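Local atomic coordinates of 336aa long hypothetical dTDP-glucose 4,6-dehydratase (Pyrococcus horikoshii, PDB entry 2HUN), a protein that binds NAD on a Rossmann fold and probably acts as a dTDP-glucose 4,6-dehydratase, a lyase of nucleotide-sugar metabolism. Residues G105-L110 and L163-T168; E111-E116 and V120-V125; L258-K263 and T299-I304. All blocks are in the same frame, centred on the assembly; numbering follows the deposited sequence.

How the contacts relate
Contacts 1 and 2 are neighbours, their centres about 7 Å apart, and share helix 96-116: residues 105-110 face helix 150-168, while 111-116 pack on strand 121-127 and the residue before it. They touch directly, since NE1 of Trp165 in contact 1 is 2.7 Å from OE1 of Glu111 in contact 2, a probable hydrogen bond, and Leu109 and Leu110 pack on Phe122. Both also meet the second subunit. The bound NAD touches Val125 of contact 2; the side chain of Tyr107 is about 11 Å from the bound NAD. Contact 3 joins two helices on the other side of the chain's centre, about 41 Å from contact 1 and 39 Å from contact 2 between centres, with the side chain of Ile304 about 13 Å from the bound NAD.

Contact 1: G105-L110 and L163-T168; sequences GTYTLL and LGWTRT
Trp165 meets helix 96-116 through two residues one turn apart, Tyr107 and Leu110. The CB of Leu110 lies over one face of the indole, 4.1 Å from the centroid of the five-membered ring and 26° off its normal, a CH-pi contact. On that side CB comes within 3.7 Å of Trp165 CD1, and Leu110 CD1 sits over the rim of the ring. Tyr107 reaches the far end of the indole with its ring edge: its CE1 is 3.5 Å from Trp165 CZ2. The planes of the Tyr107 ring and the six-membered ring of Trp165 are 85° apart, their centroids 5.7 Å from each other, in an oblique pairing. With CG anti to the backbone N (chi1 165°), the Tyr107 ring lies along the helix toward the indole. A hydrogen bond from Trp165 NE1 to OE1 of Glu111 fixes the rotation of the indole. Tyr169 meets the indole as a second ring, and Pro95 of the second subunit packs on it, while Leu99 of that subunit packs on Tyr107. Helices 96-116 and 150-168 thus lie side by side on the Rossmann sheet, with Leu110 touching Phe122 of strand 121-127 and Leu163 resting on Ile175 of strand 172-182.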
# COMPACT_ATOMS: atom_id res chain seq x y z
N GLY A 105 11.45 -5.26 2.77
CA GLY A 105 12.16 -6.03 1.78
C GLY A 105 11.96 -5.50 0.37
O GLY A 105 12.91 -5.40 -0.40
N THR A 106 10.72 -5.16 0.02
CA THR A 106 10.46 -4.65 -1.31
C THR A 106 11.09 -3.26 -1.48
O THR A 106 11.65 -2.95 -2.53
CB THR A 106 8.96 -4.60 -1.60
OG1 THR A 106 8.42 -5.93 -1.50
CG2 THR A 106 8.69 -4.07 -3.01
N TYR A 107 10.99 -2.45 -0.44
CA TYR A 107 11.58 -1.11 -0.42
C TYR A 107 13.08 -1.20 -0.71
O TYR A 107 13.61 -0.47 -1.55
CB TYR A 107 11.37 -0.47 0.95
CG TYR A 107 12.23 0.76 1.22
CD1 TYR A 107 11.89 2.00 0.68
CD2 TYR A 107 13.37 0.67 2.01
CE1 TYR A 107 12.67 3.14 0.93
CE2 TYR A 107 14.17 1.79 2.27
CZ TYR A 107 13.81 3.02 1.73
OH TYR A 107 14.58 4.14 1.99
N THR A 108 13.75 -2.10 0.00
CA THR A 108 15.19 -2.29 -0.15
C THR A 108 15.56 -2.71 -1.57
O THR A 108 16.56 -2.24 -2.12
CB THR A 108 15.71 -3.37 0.83
OG1 THR A 108 15.28 -3.05 2.16
CG2 THR A 108 17.23 -3.42 0.80
N LEU A 109 14.76 -3.59 -2.16
CA LEU A 109 15.01 -4.04 -3.51
C LEU A 109 14.84 -2.86 -4.47
O LEU A 109 15.65 -2.67 -5.38
CB LEU A 109 14.02 -5.16 -3.88
CG LEU A 109 14.40 -6.03 -5.07
CD1 LEU A 109 15.66 -6.82 -4.73
CD2 LEU A 109 13.25 -6.97 -5.42
N LEU A 110 13.79 -2.07 -4.26
CA LEU A 110 13.53 -0.90 -5.11
C LEU A 110 14.68 0.09 -5.00
O LEU A 110 15.13 0.65 -6.00
CB LEU A 110 12.20 -0.23 -4.71
CG LEU A 110 10.93 -0.99 -5.12
CD1 LEU A 110 9.69 -0.38 -4.48
CD2 LEU A 110 10.82 -0.98 -6.64
N LEU A 163 4.84 1.02 -7.49
CA LEU A 163 4.22 1.94 -8.43
C LEU A 163 4.89 3.32 -8.32
O LEU A 163 5.21 3.94 -9.33
CB LEU A 163 2.72 2.06 -8.14
CG LEU A 163 1.87 0.81 -8.42
CD1 LEU A 163 0.43 1.05 -7.99
CD2 LEU A 163 1.93 0.48 -9.90
N GLY A 164 5.10 3.77 -7.09
CA GLY A 164 5.71 5.07 -6.86
C GLY A 164 7.15 5.19 -7.31
O GLY A 164 7.52 6.15 -8.00
N TRP A 165 7.98 4.23 -6.92
CA TRP A 165 9.40 4.23 -7.29
C TRP A 165 9.58 4.13 -8.80
O TRP A 165 10.45 4.77 -9.38
CB TRP A 165 10.12 3.07 -6.60
CG TRP A 165 10.90 3.48 -5.36
CD1 TRP A 165 12.25 3.45 -5.21
CD2 TRP A 165 10.37 3.93 -4.11
NE1 TRP A 165 12.60 3.84 -3.95
CE2 TRP A 165 11.46 4.14 -3.25
CE3 TRP A 165 9.07 4.17 -3.63
CZ2 TRP A 165 11.31 4.59 -1.93
CZ3 TRP A 165 8.91 4.61 -2.32
CH2 TRP A 165 10.03 4.81 -1.48
N THR A 166 8.74 3.33 -9.45
CA THR A 166 8.81 3.15 -10.89
C THR A 166 8.67 4.48 -11.63
O THR A 166 9.42 4.75 -12.57
CB THR A 166 7.72 2.17 -11.37
OG1 THR A 166 7.98 0.86 -10.84
CG2 THR A 166 7.68 2.10 -12.89
N ARG A 167 7.71 5.29 -11.21
CA ARG A 167 7.47 6.59 -11.84
C ARG A 167 8.49 7.63 -11.40
O ARG A 167 8.93 8.46 -12.19
CB ARG A 167 6.05 7.06 -11.52
CG ARG A 167 4.98 6.26 -12.26
CD ARG A 167 3.59 6.39 -11.63
NE ARG A 167 2.61 5.63 -12.40
CZ ARG A 167 2.09 6.03 -13.56
NH1 ARG A 167 2.45 7.20 -14.07
NH2 ARG A 167 1.22 5.27 -14.20
N THR A 168 8.88 7.58 -10.13
CA THR A 168 9.84 8.53 -9.61
C THR A 168 11.21 8.41 -10.29
O THR A 168 11.78 9.41 -10.70
CB THR A 168 10.05 8.35 -8.10
OG1 THR A 168 8.83 8.62 -7.41
CG2 THR A 168 11.12 9.31 -7.60

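Contact 2: E111-E116 and V120-V125; sequences ESIRRE and VRFVHV
Between residues 111-116 and 120-125 the apolar contact runs through Ile113, which meets Val120, just before strand 121-127, and Phe122 within it. CG2 and the CG1 methylene of Ile113 meet Val120, and CD1, at the end of the longer branch, reaches Phe122. Ile113 CG2 is 3.5 Å from CG1 of Val120, and the Ile113 CG1 methylene lies against the same methyl, at 3.8 Å. The two side chains cross at about a right angle. In Val120 this methyl stands between the backbone N and the carbonyl carbon (chi1 74°), which directs it at the helix.

The contact with Phe122 is of the CH-pi kind. Ile113 CD1 rests over one face of the Phe122 ring, 4.0 Å from the centroid and 26° off the normal, shifted toward the CG side of the rim; CG of Phe122 is 3.7 Å away. An extended chain, with CD1 anti to CA (chi2 174°), carries the methyl out to the ring. Val162 of helix 150-168 and Ala173 of strand 172-182 also touch Phe122, and Val73 of helix 66-74 and Leu171 touch Ile113.

This is the helix-to-strand step of a parallel alpha/beta Rossmann fold: a short turn brings the chain from the helix into strand 121-127, which pairs with strands 78-81 and 172-182. Val125, farther along the strand, touches NAD, and its O accepts from NZ of the NAD-binding Lys155.

No hydrogen bond crosses between the two segments; within the helix Arg114 grips the carboxylate of Glu111 side-on, NE to OE1 at 2.8 Å and NH2 to OE2 at 2.8 Å, the latter through the syn lone pair of OE2. Both oxygens lie near the guanidinium plane, although NE approaches OE1 from above the carboxylate plane. The salt bridge probably holds the Glu111 carboxylate in place, and Pro95 of the second subunit packs on both charged residues.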
# COMPACT_ATOMS: atom_id res chain seq x y z
N GLU A 111 15.17 0.32 -3.78
CA GLU A 111 16.27 1.25 -3.60
C GLU A 111 17.53 0.76 -4.30
O GLU A 111 18.21 1.53 -4.97
CB GLU A 111 16.55 1.46 -2.11
CG GLU A 111 15.64 2.49 -1.44
CD GLU A 111 15.81 3.89 -2.03
OE1 GLU A 111 15.16 4.22 -3.05
OE2 GLU A 111 16.61 4.67 -1.47
N SER A 112 17.84 -0.53 -4.16
CA SER A 112 19.02 -1.08 -4.80
C SER A 112 18.90 -0.94 -6.31
O SER A 112 19.87 -0.64 -7.00
CB SER A 112 19.21 -2.55 -4.42
OG SER A 112 18.24 -3.38 -5.04
N ILE A 113 17.69 -1.13 -6.82
CA ILE A 113 17.47 -1.01 -8.25
C ILE A 113 17.67 0.42 -8.77
O ILE A 113 18.38 0.62 -9.75
CB ILE A 113 16.06 -1.50 -8.65
CG1 ILE A 113 16.00 -3.03 -8.56
CG2 ILE A 113 15.71 -1.02 -10.05
CD1 ILE A 113 14.62 -3.62 -8.78
N ARG A 114 17.06 1.40 -8.10
CA ARG A 114 17.19 2.79 -8.56
C ARG A 114 18.56 3.40 -8.24
O ARG A 114 18.99 4.32 -8.92
CB ARG A 114 16.06 3.66 -7.98
CG ARG A 114 16.14 3.98 -6.48
CD ARG A 114 16.89 5.29 -6.20
NE ARG A 114 16.86 5.63 -4.78
CZ ARG A 114 17.39 6.73 -4.26
NH1 ARG A 114 18.01 7.61 -5.03
NH2 ARG A 114 17.32 6.94 -2.95
N ARG A 115 19.23 2.88 -7.22
CA ARG A 115 20.54 3.41 -6.85
C ARG A 115 21.66 2.76 -7.68
O ARG A 115 22.63 3.43 -8.04
CB ARG A 115 20.82 3.19 -5.36
CG ARG A 115 19.94 4.02 -4.45
CD ARG A 115 20.16 3.68 -2.98
NE ARG A 115 21.57 3.80 -2.59
CZ ARG A 115 22.01 3.72 -1.34
NH1 ARG A 115 21.16 3.54 -0.33
NH2 ARG A 115 23.31 3.82 -1.09
N GLU A 116 21.52 1.48 -7.99
CA GLU A 116 22.55 0.75 -8.74
C GLU A 116 22.30 0.46 -10.21
O GLU A 116 23.21 0.57 -11.03
CB GLU A 116 22.85 -0.58 -8.05
CG GLU A 116 23.46 -0.49 -6.67
CD GLU A 116 24.91 -0.06 -6.68
OE1 GLU A 116 25.51 0.01 -7.78
OE2 GLU A 116 25.47 0.19 -5.59
N VAL A 120 17.34 -2.27 -15.00
CA VAL A 120 17.03 -3.68 -14.79
C VAL A 120 15.52 -3.92 -14.93
O VAL A 120 14.71 -3.08 -14.51
CB VAL A 120 17.49 -4.15 -13.38
CG1 VAL A 120 16.57 -3.61 -12.31
CG2 VAL A 120 17.54 -5.67 -13.33
N ARG A 121 15.14 -5.05 -15.52
CA ARG A 121 13.72 -5.38 -15.68
C ARG A 121 13.25 -6.00 -14.38
O ARG A 121 13.75 -7.04 -13.96
CB ARG A 121 13.54 -6.35 -16.85
CG ARG A 121 12.12 -6.88 -17.03
CD ARG A 121 11.10 -5.76 -17.20
NE ARG A 121 9.75 -6.29 -17.37
CZ ARG A 121 8.64 -5.62 -17.08
NH1 ARG A 121 8.71 -4.39 -16.62
NH2 ARG A 121 7.45 -6.20 -17.27
N PHE A 122 12.27 -5.37 -13.74
CA PHE A 122 11.76 -5.83 -12.45
C PHE A 122 10.29 -6.28 -12.45
O PHE A 122 9.42 -5.56 -12.92
CB PHE A 122 11.95 -4.69 -11.44
CG PHE A 122 11.38 -4.98 -10.07
CD1 PHE A 122 11.83 -6.05 -9.32
CD2 PHE A 122 10.45 -4.11 -9.52
CE1 PHE A 122 11.34 -6.26 -8.02
CE2 PHE A 122 9.96 -4.31 -8.24
CZ PHE A 122 10.41 -5.38 -7.48
N VAL A 123 10.04 -7.48 -11.94
CA VAL A 123 8.69 -8.00 -11.84
C VAL A 123 8.40 -8.26 -10.36
O VAL A 123 9.07 -9.07 -9.72
CB VAL A 123 8.51 -9.32 -12.62
CG1 VAL A 123 7.16 -9.94 -12.28
CG2 VAL A 123 8.61 -9.06 -14.12
N HIS A 124 7.40 -7.56 -9.83
CA HIS A 124 6.98 -7.68 -8.44
C HIS A 124 5.79 -8.63 -8.39
O HIS A 124 4.74 -8.35 -8.98
CB HIS A 124 6.57 -6.30 -7.92
CG HIS A 124 6.12 -6.28 -6.49
ND1 HIS A 124 6.99 -6.45 -5.43
CD2 HIS A 124 4.90 -6.06 -5.94
CE1 HIS A 124 6.32 -6.33 -4.30
NE2 HIS A 124 5.05 -6.09 -4.58
N VAL A 125 5.95 -9.76 -7.70
CA VAL A 125 4.89 -10.76 -7.58
C VAL A 125 4.01 -10.47 -6.35
O VAL A 125 4.49 -10.33 -5.22
CB VAL A 125 5.48 -12.19 -7.47
CG1 VAL A 125 4.34 -13.22 -7.44
CG2 VAL A 125 6.39 -12.47 -8.65

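Contact 3: L258-K263 and T299-I304; sequences LRLMGK and TFDEGI
Arg259 and Asp301 face each other as two nearly coplanar flat groups, the guanidinium and carboxylate planes 21° apart, although their chains cross at about a right angle. The arginine comes end-on: NH1 and NH2 both donate to Asp301 OD2, each at 3.0 Å, and a weak third bond runs from NH2 to OD1. OD2 lies in the guanidinium plane, between the two nitrogens; both reach it on its syn side from the same face of the carboxylate, somewhat out of that plane. Each N-H...O angle is 147°, as expected when one oxygen is shared by two donors. The arginine chain is extended through chi1 and chi2, then bends at chi3 (64°), bringing the guanidinium toward helix 300-313. Arg259 is exposed to solvent, and Asp301 partly so.

Beside it, Leu260 points toward the other helix and crosses the side chains of Asp301 and Ile304 at about right angles. Its CD1 meets Ile304 CG2 at 3.5 Å and lies equally close, at 3.5 Å, to the carbonyl O of Asp301, while CD2 faces the carboxylate. Ile304 offers CG2 to the leucine, whereas its CG1 turns back over a face of the Phe300 ring. Farther along helix 300-313, Lys305 and Ile308 also touch Leu260, and Ile192 of helix 191-200 packs on Ile304.

Both helices are closed off right at this contact. Helix 250-260 finishes in a Schellman motif, with Gly262 at positive phi as its C-prime residue, Lys263 N bonded to Leu258 O and Gly262 N to Arg259 O. Helix 300-313 starts with a capping box, in which Glu302 N donates to Thr299 OG1 and Thr299 N to Glu302 OE1. These recognised C- and N-terminal helix caps flank the place where the end of helix 250-260 packs on the start of helix 300-313.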
# COMPACT_ATOMS: atom_id res chain seq x y z
N LEU A 258 -10.28 -37.01 -6.27
CA LEU A 258 -10.60 -38.42 -6.06
C LEU A 258 -10.89 -39.11 -7.38
O LEU A 258 -10.39 -40.20 -7.64
CB LEU A 258 -11.79 -38.55 -5.11
CG LEU A 258 -11.53 -37.94 -3.73
CD1 LEU A 258 -12.73 -38.17 -2.84
CD2 LEU A 258 -10.28 -38.57 -3.13
N ARG A 259 -11.69 -38.47 -8.22
CA ARG A 259 -12.02 -39.04 -9.52
C ARG A 259 -10.74 -39.29 -10.30
O ARG A 259 -10.52 -40.38 -10.82
CB ARG A 259 -12.93 -38.09 -10.32
CG ARG A 259 -12.93 -38.37 -11.81
CD ARG A 259 -14.04 -37.61 -12.54
NE ARG A 259 -13.90 -36.16 -12.49
CZ ARG A 259 -13.06 -35.46 -13.25
NH1 ARG A 259 -12.28 -36.06 -14.14
NH2 ARG A 259 -13.02 -34.14 -13.14
N LEU A 260 -9.88 -38.27 -10.37
CA LEU A 260 -8.63 -38.37 -11.12
C LEU A 260 -7.63 -39.34 -10.50
O LEU A 260 -6.65 -39.71 -11.14
CB LEU A 260 -8.01 -36.98 -11.29
CG LEU A 260 -8.84 -36.05 -12.19
CD1 LEU A 260 -8.24 -34.65 -12.21
CD2 LEU A 260 -8.89 -36.64 -13.59
N MET A 261 -7.88 -39.73 -9.26
CA MET A 261 -7.01 -40.69 -8.59
C MET A 261 -7.64 -42.07 -8.78
O MET A 261 -7.28 -43.03 -8.10
CB MET A 261 -6.87 -40.35 -7.10
CG MET A 261 -5.87 -39.24 -6.82
SD MET A 261 -5.67 -38.87 -5.05
CE MET A 261 -4.19 -39.80 -4.69
N GLY A 262 -8.59 -42.15 -9.71
CA GLY A 262 -9.27 -43.39 -10.01
C GLY A 262 -10.01 -43.96 -8.82
O GLY A 262 -10.15 -45.18 -8.70
N LYS A 263 -10.51 -43.09 -7.95
CA LYS A 263 -11.21 -43.53 -6.76
C LYS A 263 -12.67 -43.11 -6.68
O LYS A 263 -13.22 -42.47 -7.57
CB LYS A 263 -10.51 -43.02 -5.50
CG LYS A 263 -9.08 -43.48 -5.36
CD LYS A 263 -8.55 -43.19 -3.97
CE LYS A 263 -7.31 -44.04 -3.69
NZ LYS A 263 -7.59 -45.48 -3.99
N THR A 299 -5.89 -27.30 -18.25
CA THR A 299 -7.23 -27.17 -17.69
C THR A 299 -7.05 -27.57 -16.22
O THR A 299 -5.99 -28.05 -15.85
CB THR A 299 -8.24 -28.12 -18.34
OG1 THR A 299 -7.79 -29.47 -18.19
CG2 THR A 299 -8.39 -27.81 -19.83
N PHE A 300 -8.07 -27.38 -15.40
CA PHE A 300 -7.96 -27.75 -14.00
C PHE A 300 -7.69 -29.26 -13.89
O PHE A 300 -6.85 -29.69 -13.09
CB PHE A 300 -9.24 -27.40 -13.24
CG PHE A 300 -9.16 -27.65 -11.76
CD1 PHE A 300 -8.26 -26.95 -10.97
CD2 PHE A 300 -9.98 -28.61 -11.16
CE1 PHE A 300 -8.17 -27.19 -9.60
CE2 PHE A 300 -9.89 -28.85 -9.79
CZ PHE A 300 -8.99 -28.14 -9.01
N ASP A 301 -8.39 -30.04 -14.71
CA ASP A 301 -8.22 -31.49 -14.73
C ASP A 301 -6.80 -31.91 -15.08
O ASP A 301 -6.24 -32.82 -14.46
CB ASP A 301 -9.19 -32.12 -15.73
CG ASP A 301 -10.53 -32.46 -15.11
OD1 ASP A 301 -11.14 -31.58 -14.47
OD2 ASP A 301 -10.99 -33.61 -15.28
N GLU A 302 -6.22 -31.27 -16.08
CA GLU A 302 -4.87 -31.60 -16.49
C GLU A 302 -3.87 -31.21 -15.40
O GLU A 302 -2.93 -31.94 -15.12
CB GLU A 302 -4.52 -30.88 -17.81
CG GLU A 302 -5.36 -31.34 -19.00
CD GLU A 302 -5.04 -30.56 -20.27
OE1 GLU A 302 -5.11 -29.32 -20.24
OE2 GLU A 302 -4.73 -31.20 -21.30
N GLY A 303 -4.10 -30.06 -14.78
CA GLY A 303 -3.21 -29.59 -13.73
C GLY A 303 -3.26 -30.44 -12.48
O GLY A 303 -2.23 -30.65 -11.83
N ILE A 304 -4.45 -30.92 -12.13
CA ILE A 304 -4.64 -31.76 -10.95
C ILE A 304 -4.02 -33.13 -11.20
O ILE A 304 -3.39 -33.71 -10.32
CB ILE A 304 -6.14 -31.91 -10.61
CG1 ILE A 304 -6.65 -30.62 -9.96
CG2 ILE A 304 -6.36 -33.09 -9.68
CD1 ILE A 304 -5.98 -30.29 -8.62